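Local coordinates for GTPase-activating protein BEM3 (Saccharomyces cerevisiae S288C, PDB 6FSF) that activates, as the full-length protein, the GTPase activity of Cdc42 and less efficiently of Rho1, and binds phosphatidylinositol 3-phosphate, this chain being its PX-PH tandem, at residues Y66-V71 with N116-I121; L76-P80 with I99-Y103; L166-L171 with T182-R186. Residue numbers count along the deposited sequence, not the author numbering.

Contact 1 (Y66-V71 with N116-I121); sequences YMKSHV and NVGLKI
Two helices of the PX domain pack antiparallel here, the C-terminal end of helix 57-70 against helix 115-125. The short axes run at 174° and approach to 10.7 Å. Met67 and Val117 set the register, with CA atoms 6.9 Å apart. Tyr66 and Val117 bury most. Tyr66 is a t rotamer (chi1 176°), and its CB points toward helix 115-125. Tyr66 CE2 is 3.9 Å from Val117 CA, which sits at the ring edge. Lys120 CG lies over one face of the Tyr66 ring in a CH-pi contact, 4.1 Å from the ring centroid. Val117 (chi1 t) fills the space between the helices. Val117 CG2 meets His70 CB at 3.6 Å, and Val117 CG1 meets Met67 CG at 4.1 Å. Val71, the first residue to leave helical geometry, adds a looser apolar contact. No hydrogen bond crosses the interface. His70 ND1 instead donates to Tyr66 O of its own helix at 2.8 Å. Towards helix 90-107, Met67 SD rests 3.8 Å from Ile121 CD1.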
loop_
_atom_site.group_PDB
_atom_site.type_symbol
_atom_site.label_atom_id
_atom_site.label_comp_id
_atom_site.label_asym_id
_atom_site.label_seq_id
_atom_site.Cartn_x
_atom_site.Cartn_y
_atom_site.Cartn_z
ATOM N N TYR A 66 -10.508 -11.701 -15.876
ATOM C CA TYR A 66 -11.219 -11.243 -17.065
ATOM C C TYR A 66 -10.259 -11.000 -18.222
ATOM O O TYR A 66 -10.581 -11.293 -19.379
ATOM C CB TYR A 66 -12.009 -9.972 -16.750
ATOM C CG TYR A 66 -12.709 -9.368 -17.952
ATOM C CD1 TYR A 66 -13.999 -9.751 -18.295
ATOM C CD2 TYR A 66 -12.079 -8.414 -18.741
ATOM C CE1 TYR A 66 -14.639 -9.202 -19.392
ATOM C CE2 TYR A 66 -12.709 -7.863 -19.842
ATOM C CZ TYR A 66 -13.989 -8.260 -20.163
ATOM O OH TYR A 66 -14.624 -7.713 -21.256
ATOM N N MET A 67 -9.072 -10.469 -17.931
ATOM C CA MET A 67 -8.153 -10.111 -19.005
ATOM C C MET A 67 -7.500 -11.348 -19.608
ATOM O O MET A 67 -7.371 -11.455 -20.832
ATOM C CB MET A 67 -7.103 -9.126 -18.495
ATOM C CG MET A 67 -7.678 -7.752 -18.190
ATOM S SD MET A 67 -6.436 -6.531 -17.741
ATOM C CE MET A 67 -5.839 -7.223 -16.204
ATOM N N LYS A 68 -7.093 -12.303 -18.769
ATOM C CA LYS A 68 -6.497 -13.529 -19.292
ATOM C C LYS A 68 -7.420 -14.212 -20.295
ATOM O O LYS A 68 -6.955 -14.807 -21.273
ATOM C CB LYS A 68 -6.171 -14.503 -18.160
ATOM C CG LYS A 68 -5.456 -13.918 -16.955
ATOM C CD LYS A 68 -3.987 -13.656 -17.212
ATOM C CE LYS A 68 -3.253 -13.465 -15.890
ATOM N NZ LYS A 68 -2.089 -12.545 -16.013
ATOM N N SER A 69 -8.731 -14.119 -20.076
ATOM C CA SER A 69 -9.710 -14.858 -20.864
ATOM C C SER A 69 -10.150 -14.129 -22.122
ATOM O O SER A 69 -10.566 -14.781 -23.084
ATOM C CB SER A 69 -10.938 -15.177 -20.004
ATOM O OG SER A 69 -11.298 -14.059 -19.208
ATOM N N HIS A 70 -10.085 -12.801 -22.140
ATOM C CA HIS A 70 -10.539 -12.040 -23.293
ATOM C C HIS A 70 -9.399 -11.528 -24.165
ATOM O O HIS A 70 -9.657 -11.086 -25.290
ATOM C CB HIS A 70 -11.415 -10.864 -22.842
ATOM C CG HIS A 70 -12.718 -11.281 -22.240
ATOM N ND1 HIS A 70 -12.801 -11.928 -21.027
ATOM C CD2 HIS A 70 -13.989 -11.148 -22.684
ATOM C CE1 HIS A 70 -14.069 -12.173 -20.747
ATOM N NE2 HIS A 70 -14.811 -11.708 -21.736
ATOM N N VAL A 71 -8.158 -11.575 -23.690
ATOM C CA VAL A 71 -7.008 -11.337 -24.557
ATOM C C VAL A 71 -5.981 -12.432 -24.290
ATOM O O VAL A 71 -4.971 -12.172 -23.632
ATOM C CB VAL A 71 -6.425 -9.927 -24.355
ATOM C CG1 VAL A 71 -6.937 -8.989 -25.418
ATOM C CG2 VAL A 71 -6.780 -9.384 -22.986
ATOM N N ASN A 116 -14.142 -4.089 -25.551
ATOM C CA ASN A 116 -14.784 -4.572 -24.330
ATOM C C ASN A 116 -13.809 -4.592 -23.155
ATOM O O ASN A 116 -14.169 -4.213 -22.033
ATOM C CB ASN A 116 -15.374 -5.963 -24.566
ATOM C CG ASN A 116 -14.369 -6.927 -25.169
ATOM O OD1 ASN A 116 -13.556 -6.549 -26.016
ATOM N ND2 ASN A 116 -14.417 -8.177 -24.733
ATOM N N VAL A 117 -12.566 -5.016 -23.393
ATOM C CA VAL A 117 -11.596 -5.118 -22.307
ATOM C C VAL A 117 -11.169 -3.734 -21.834
ATOM O O VAL A 117 -11.026 -3.491 -20.630
ATOM C CB VAL A 117 -10.385 -5.960 -22.748
ATOM C CG1 VAL A 117 -9.426 -6.159 -21.583
ATOM C CG2 VAL A 117 -10.840 -7.296 -23.316
ATOM N N GLY A 118 -10.950 -2.811 -22.772
ATOM C CA GLY A 118 -10.557 -1.464 -22.390
ATOM C C GLY A 118 -11.604 -0.773 -21.541
ATOM O O GLY A 118 -11.274 -0.037 -20.607
ATOM N N LEU A 119 -12.882 -1.004 -21.848
ATOM C CA LEU A 119 -13.947 -0.424 -21.039
ATOM C C LEU A 119 -13.946 -1.003 -19.631
ATOM O O LEU A 119 -14.123 -0.269 -18.651
ATOM C CB LEU A 119 -15.300 -0.652 -21.715
ATOM C CG LEU A 119 -16.539 -0.308 -20.884
ATOM C CD1 LEU A 119 -16.672 1.197 -20.684
ATOM C CD2 LEU A 119 -17.788 -0.885 -21.528
ATOM N N LYS A 120 -13.744 -2.318 -19.512
ATOM C CA LYS A 120 -13.728 -2.957 -18.199
ATOM C C LYS A 120 -12.619 -2.388 -17.323
ATOM O O LYS A 120 -12.823 -2.147 -16.127
ATOM C CB LYS A 120 -13.566 -4.469 -18.362
ATOM C CG LYS A 120 -13.938 -5.286 -17.134
ATOM C CD LYS A 120 -15.448 -5.397 -16.983
ATOM C CE LYS A 120 -15.822 -6.289 -15.810
ATOM N NZ LYS A 120 -17.293 -6.496 -15.706
ATOM N N ILE A 121 -11.435 -2.172 -17.902
ATOM C CA ILE A 121 -10.336 -1.571 -17.151
ATOM C C ILE A 121 -10.686 -0.144 -16.750
ATOM O O ILE A 121 -10.403 0.290 -15.626
ATOM C CB ILE A 121 -9.035 -1.623 -17.977
ATOM C CG1 ILE A 121 -8.678 -3.067 -18.331
ATOM C CG2 ILE A 121 -7.889 -0.966 -17.222
ATOM C CD1 ILE A 121 -7.437 -3.193 -19.190
#

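Contact 2 (L76-P80 with I99-Y103); sequences LPTLP and ILNQY
This is an apolar contact between an extended, proline-containing loop and a helix in the PX domain. Segment 76-80 follows helix 57-70 and runs along one side of helix 90-107, which includes segment 99-103. The loop has no regular secondary structure. Its phi/psi values are extended throughout. The chains run in opposite senses: Pro77 CA lies 5.5 Å from Tyr103 CA, and Pro80 CA lies 5.9 Å from Ile99 CA. No hydrogen bond joins the segments. Tyr103 is the centre of the contact. With chi1 t (176°), its ring lies under Leu79, whose CD2 sits 3.4 Å from the centroid and almost on the ring normal, a CH-pi contact. Pro77 CG packs 3.6 Å from Tyr103 CD1. At the other end, Pro80 CD is 3.8 Å from both Ile99 CG2 and Leu100 CD2. Leu79 CD2 also meets Leu100 CD2 at 4.0 Å. The Tyr103 hydroxyl is hydrogen-bonded to Asp64 on helix 57-70, so one residue links loop and two helices. Pro77 to Pro80 form the PxxP motif, here packed on helix 90-107, as is characteristic of the PX fold.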
loop_
_atom_site.group_PDB
_atom_site.type_symbol
_atom_site.label_atom_id
_atom_site.label_comp_id
_atom_site.label_asym_id
_atom_site.label_seq_id
_atom_site.Cartn_x
_atom_site.Cartn_y
_atom_site.Cartn_z
ATOM N N LEU A 76 0.757 -10.555 -20.706
ATOM C CA LEU A 76 0.265 -9.788 -19.573
ATOM C C LEU A 76 1.111 -10.071 -18.340
ATOM O O LEU A 76 1.606 -11.189 -18.166
ATOM C CB LEU A 76 -1.205 -10.128 -19.276
ATOM C CG LEU A 76 -2.225 -9.649 -20.316
ATOM C CD1 LEU A 76 -3.524 -10.429 -20.208
ATOM C CD2 LEU A 76 -2.486 -8.159 -20.164
ATOM N N PRO A 77 1.286 -9.085 -17.461
ATOM C CA PRO A 77 2.127 -9.291 -16.276
ATOM C C PRO A 77 1.461 -10.225 -15.275
ATOM O O PRO A 77 0.297 -10.606 -15.399
ATOM C CB PRO A 77 2.291 -7.882 -15.703
ATOM C CG PRO A 77 1.082 -7.144 -16.178
ATOM C CD PRO A 77 0.768 -7.707 -17.538
ATOM N N THR A 78 2.227 -10.586 -14.252
ATOM C CA THR A 78 1.826 -11.594 -13.278
ATOM C C THR A 78 1.561 -10.947 -11.925
ATOM O O THR A 78 2.364 -10.138 -11.447
ATOM C CB THR A 78 2.901 -12.675 -13.149
ATOM O OG1 THR A 78 3.133 -13.263 -14.434
ATOM C CG2 THR A 78 2.461 -13.754 -12.173
ATOM N N LEU A 79 0.431 -11.309 -11.315
ATOM C CA LEU A 79 0.067 -10.782 -10.013
ATOM C C LEU A 79 0.966 -11.366 -8.926
ATOM O O LEU A 79 1.594 -12.408 -9.117
ATOM C CB LEU A 79 -1.394 -11.100 -9.702
ATOM C CG LEU A 79 -2.456 -10.180 -10.302
ATOM C CD1 LEU A 79 -3.837 -10.593 -9.823
ATOM C CD2 LEU A 79 -2.170 -8.735 -9.929
ATOM N N PRO A 80 1.055 -10.699 -7.775
ATOM C CA PRO A 80 1.784 -11.288 -6.649
ATOM C C PRO A 80 1.111 -12.566 -6.173
ATOM O O PRO A 80 -0.108 -12.724 -6.261
ATOM C CB PRO A 80 1.736 -10.191 -5.578
ATOM C CG PRO A 80 0.621 -9.294 -5.985
ATOM C CD PRO A 80 0.601 -9.329 -7.479
ATOM N N ILE A 99 5.532 -5.667 -6.718
ATOM C CA ILE A 99 5.007 -6.471 -7.817
ATOM C C ILE A 99 3.746 -5.831 -8.385
ATOM O O ILE A 99 3.542 -5.799 -9.605
ATOM C CB ILE A 99 4.747 -7.914 -7.347
ATOM C CG1 ILE A 99 6.020 -8.525 -6.761
ATOM C CG2 ILE A 99 4.201 -8.763 -8.490
ATOM C CD1 ILE A 99 5.851 -9.938 -6.280
ATOM N N LEU A 100 2.878 -5.317 -7.509
ATOM C CA LEU A 100 1.658 -4.669 -7.978
ATOM C C LEU A 100 1.974 -3.403 -8.766
ATOM O O LEU A 100 1.284 -3.085 -9.742
ATOM C CB LEU A 100 0.740 -4.360 -6.797
ATOM C CG LEU A 100 -0.043 -5.544 -6.227
ATOM C CD1 LEU A 100 -0.635 -5.192 -4.874
ATOM C CD2 LEU A 100 -1.134 -5.976 -7.194
ATOM N N ASN A 101 3.010 -2.667 -8.357
ATOM C CA ASN A 101 3.443 -1.503 -9.125
ATOM C C ASN A 101 3.882 -1.906 -10.528
ATOM O O ASN A 101 3.482 -1.285 -11.520
ATOM C CB ASN A 101 4.573 -0.781 -8.392
ATOM C CG ASN A 101 4.108 0.494 -7.721
ATOM O OD1 ASN A 101 3.297 1.238 -8.273
ATOM N ND2 ASN A 101 4.616 0.751 -6.523
ATOM N N GLN A 102 4.710 -2.949 -10.628
ATOM C CA GLN A 102 5.117 -3.459 -11.935
ATOM C C GLN A 102 3.917 -3.945 -12.734
ATOM O O GLN A 102 3.858 -3.760 -13.956
ATOM C CB GLN A 102 6.125 -4.593 -11.762
ATOM C CG GLN A 102 7.445 -4.153 -11.179
ATOM C CD GLN A 102 8.070 -3.031 -11.977
ATOM O OE1 GLN A 102 8.169 -1.900 -11.503
ATOM N NE2 GLN A 102 8.493 -3.337 -13.197
ATOM N N TYR A 103 2.956 -4.576 -12.059
ATOM C CA TYR A 103 1.797 -5.142 -12.740
ATOM C C TYR A 103 0.972 -4.057 -13.420
ATOM O O TYR A 103 0.688 -4.131 -14.623
ATOM C CB TYR A 103 0.946 -5.923 -11.738
ATOM C CG TYR A 103 -0.347 -6.472 -12.297
ATOM C CD1 TYR A 103 -0.380 -7.709 -12.928
ATOM C CD2 TYR A 103 -1.538 -5.767 -12.176
ATOM C CE1 TYR A 103 -1.561 -8.222 -13.432
ATOM C CE2 TYR A 103 -2.724 -6.271 -12.677
ATOM C CZ TYR A 103 -2.729 -7.501 -13.304
ATOM O OH TYR A 103 -3.905 -8.010 -13.802
#

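Contact 3 (L166-L171 with T182-R186); sequences LRDDVL and TIKLR
Strands 170-174 and 179-184 form an antiparallel beta hairpin at one edge of the PH-domain sheet, and this contact lies at its open end. Leu171 and Ile183 are a hydrogen-bonded pair (CA-CA 4.9 Å). Leu171 N donates to Ile183 O at 2.8 Å, and Ile183 N donates to Leu171 O at 2.7 Å. Val170 and Lys184 form the next, non-hydrogen-bonded pair (CA-CA 4.8 Å). Beyond it, Leu185 N donates a hydrogen bond to Asp169 O at 3.3 Å. Lys184 N is satisfied elsewhere, by the Glu211 carboxylate, and Lys184 O by Ser188 OG. The Asp168-Asp169 turn is closed by Arg167 N to Val170 O and Val170 N to Arg167 O, both 2.6 Å. Asp168 has positive phi (55°), as at the first turn position of type II'. Leu171 and Ile183 share one sheet face, their CB atoms 4.1 Å apart. Leu185 CD1 packs 4.0 Å from both Leu171 CB and Leu166 CD1, towards helix 230-240. Asp169 OD2 is 4.1 Å from Arg186 NE but well out of the guanidinium plane. The pairing therefore rests on backbone hydrogen bonds and packing of Leu166, Leu171, Ile183 and Leu185, with no Asp169-Arg186 salt bridge.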
loop_
_atom_site.group_PDB
_atom_site.type_symbol
_atom_site.label_atom_id
_atom_site.label_comp_id
_atom_site.label_asym_id
_atom_site.label_seq_id
_atom_site.Cartn_x
_atom_site.Cartn_y
_atom_site.Cartn_z
ATOM N N LEU A 166 1.560 11.244 14.641
ATOM C CA LEU A 166 2.506 11.981 15.466
ATOM C C LEU A 166 1.853 13.288 15.900
ATOM O O LEU A 166 1.560 14.153 15.066
ATOM C CB LEU A 166 3.808 12.250 14.712
ATOM C CG LEU A 166 4.970 12.781 15.560
ATOM C CD1 LEU A 166 5.101 11.988 16.851
ATOM C CD2 LEU A 166 6.281 12.766 14.783
ATOM N N ARG A 167 1.612 13.422 17.201
ATOM C CA ARG A 167 0.987 14.610 17.772
ATOM C C ARG A 167 2.001 15.318 18.660
ATOM O O ARG A 167 2.430 14.763 19.680
ATOM C CB ARG A 167 -0.263 14.245 18.573
ATOM C CG ARG A 167 -0.924 15.445 19.222
ATOM C CD ARG A 167 -2.137 15.042 20.055
ATOM N NE ARG A 167 -2.852 16.222 20.558
ATOM C CZ ARG A 167 -3.939 16.170 21.320
ATOM N NH1 ARG A 167 -4.517 17.293 21.730
ATOM N NH2 ARG A 167 -4.445 14.988 21.670
ATOM N N ASP A 168 2.374 16.540 18.273
ATOM C CA ASP A 168 3.425 17.294 18.946
ATOM C C ASP A 168 4.701 16.458 18.999
ATOM O O ASP A 168 5.386 16.307 17.983
ATOM C CB ASP A 168 2.969 17.725 20.343
ATOM C CG ASP A 168 1.740 18.617 20.302
ATOM O OD1 ASP A 168 1.890 19.832 20.052
ATOM O OD2 ASP A 168 0.618 18.104 20.505
ATOM N N ASP A 169 5.025 15.910 20.169
ATOM C CA ASP A 169 6.124 14.968 20.355
ATOM C C ASP A 169 5.612 13.681 20.987
ATOM O O ASP A 169 6.271 13.072 21.832
ATOM C CB ASP A 169 7.233 15.579 21.211
ATOM C CG ASP A 169 8.329 16.221 20.387
ATOM O OD1 ASP A 169 8.090 16.541 19.201
ATOM O OD2 ASP A 169 9.437 16.406 20.929
ATOM N N VAL A 170 4.410 13.271 20.592
ATOM C CA VAL A 170 3.756 12.080 21.120
ATOM C C VAL A 170 3.187 11.290 19.949
ATOM O O VAL A 170 2.529 11.859 19.072
ATOM C CB VAL A 170 2.651 12.444 22.134
ATOM C CG1 VAL A 170 1.791 11.233 22.458
ATOM C CG2 VAL A 170 3.267 13.022 23.404
ATOM N N LEU A 171 3.449 9.988 19.927
ATOM C CA LEU A 171 2.964 9.109 18.871
ATOM C C LEU A 171 1.702 8.397 19.340
ATOM O O LEU A 171 1.646 7.906 20.473
ATOM C CB LEU A 171 4.035 8.089 18.479
ATOM C CG LEU A 171 3.628 6.996 17.490
ATOM C CD1 LEU A 171 3.052 7.611 16.224
ATOM C CD2 LEU A 171 4.809 6.094 17.164
ATOM N N THR A 182 -0.191 4.610 22.967
ATOM C CA THR A 182 0.167 6.024 23.030
ATOM C C THR A 182 1.583 6.127 23.580
ATOM O O THR A 182 1.889 5.529 24.616
ATOM C CB THR A 182 -0.823 6.811 23.906
ATOM O OG1 THR A 182 -2.167 6.476 23.529
ATOM C CG2 THR A 182 -0.637 8.310 23.732
ATOM N N ILE A 183 2.445 6.879 22.892
ATOM C CA ILE A 183 3.884 6.821 23.124
ATOM C C ILE A 183 4.468 8.219 23.284
ATOM O O ILE A 183 4.173 9.126 22.500
ATOM C CB ILE A 183 4.593 6.055 21.988
ATOM C CG1 ILE A 183 4.365 4.567 22.184
ATOM C CG2 ILE A 183 6.084 6.346 21.979
ATOM C CD1 ILE A 183 4.555 4.146 23.642
ATOM N N LYS A 184 5.309 8.381 24.304
ATOM C CA LYS A 184 6.082 9.600 24.507
ATOM C C LYS A 184 7.441 9.449 23.835
ATOM O O LYS A 184 8.168 8.489 24.109
ATOM C CB LYS A 184 6.262 9.881 25.998
ATOM C CG LYS A 184 5.144 10.667 26.649
ATOM C CD LYS A 184 5.347 10.688 28.156
ATOM C CE LYS A 184 4.967 12.026 28.767
ATOM N NZ LYS A 184 5.255 12.022 30.229
ATOM N N LEU A 185 7.786 10.397 22.959
ATOM C CA LEU A 185 9.093 10.351 22.312
ATOM C C LEU A 185 10.201 10.858 23.224
ATOM O O LEU A 185 11.356 10.443 23.076
ATOM C CB LEU A 185 9.081 11.162 21.016
ATOM C CG LEU A 185 8.739 10.421 19.721
ATOM C CD1 LEU A 185 7.257 10.079 19.660
ATOM C CD2 LEU A 185 9.159 11.238 18.509
ATOM N N ARG A 186 9.878 11.750 24.162
ATOM C CA ARG A 186 10.905 12.287 25.049
ATOM C C ARG A 186 11.406 11.236 26.033
ATOM O O ARG A 186 12.556 11.308 26.483
ATOM C CB ARG A 186 10.369 13.503 25.800
ATOM C CG ARG A 186 9.901 14.626 24.894
ATOM C CD ARG A 186 9.331 15.773 25.705
ATOM N NE ARG A 186 8.416 16.591 24.916
ATOM C CZ ARG A 186 7.130 16.306 24.737
ATOM N NH1 ARG A 186 6.606 15.219 25.290
ATOM N NH2 ARG A 186 6.366 17.105 24.004
#

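Contacts 1 and 2 belong to the PX domain and contact 3 to the PH domain. The first two are neighbours, with centres 16 Å apart. In sequence, contact 2 falls between the two segments of contact 1. They touch directly: Met67 CE is 3.2 Å from Tyr103 OH, and Lys68 NZ is 3.1 Å from Pro77 O. Met67 of contact 1 meets helix 115-125 and also Tyr103 of contact 2, on helix 90-107, so the three helices share one packed core. Contact 3 lies on the opposite side of the chain's centre. Its centre is 48 Å from that of contact 1 and 38 Å from that of contact 2. The nearest atoms are about 34 and 24 Å away. Contact 3 touches neither.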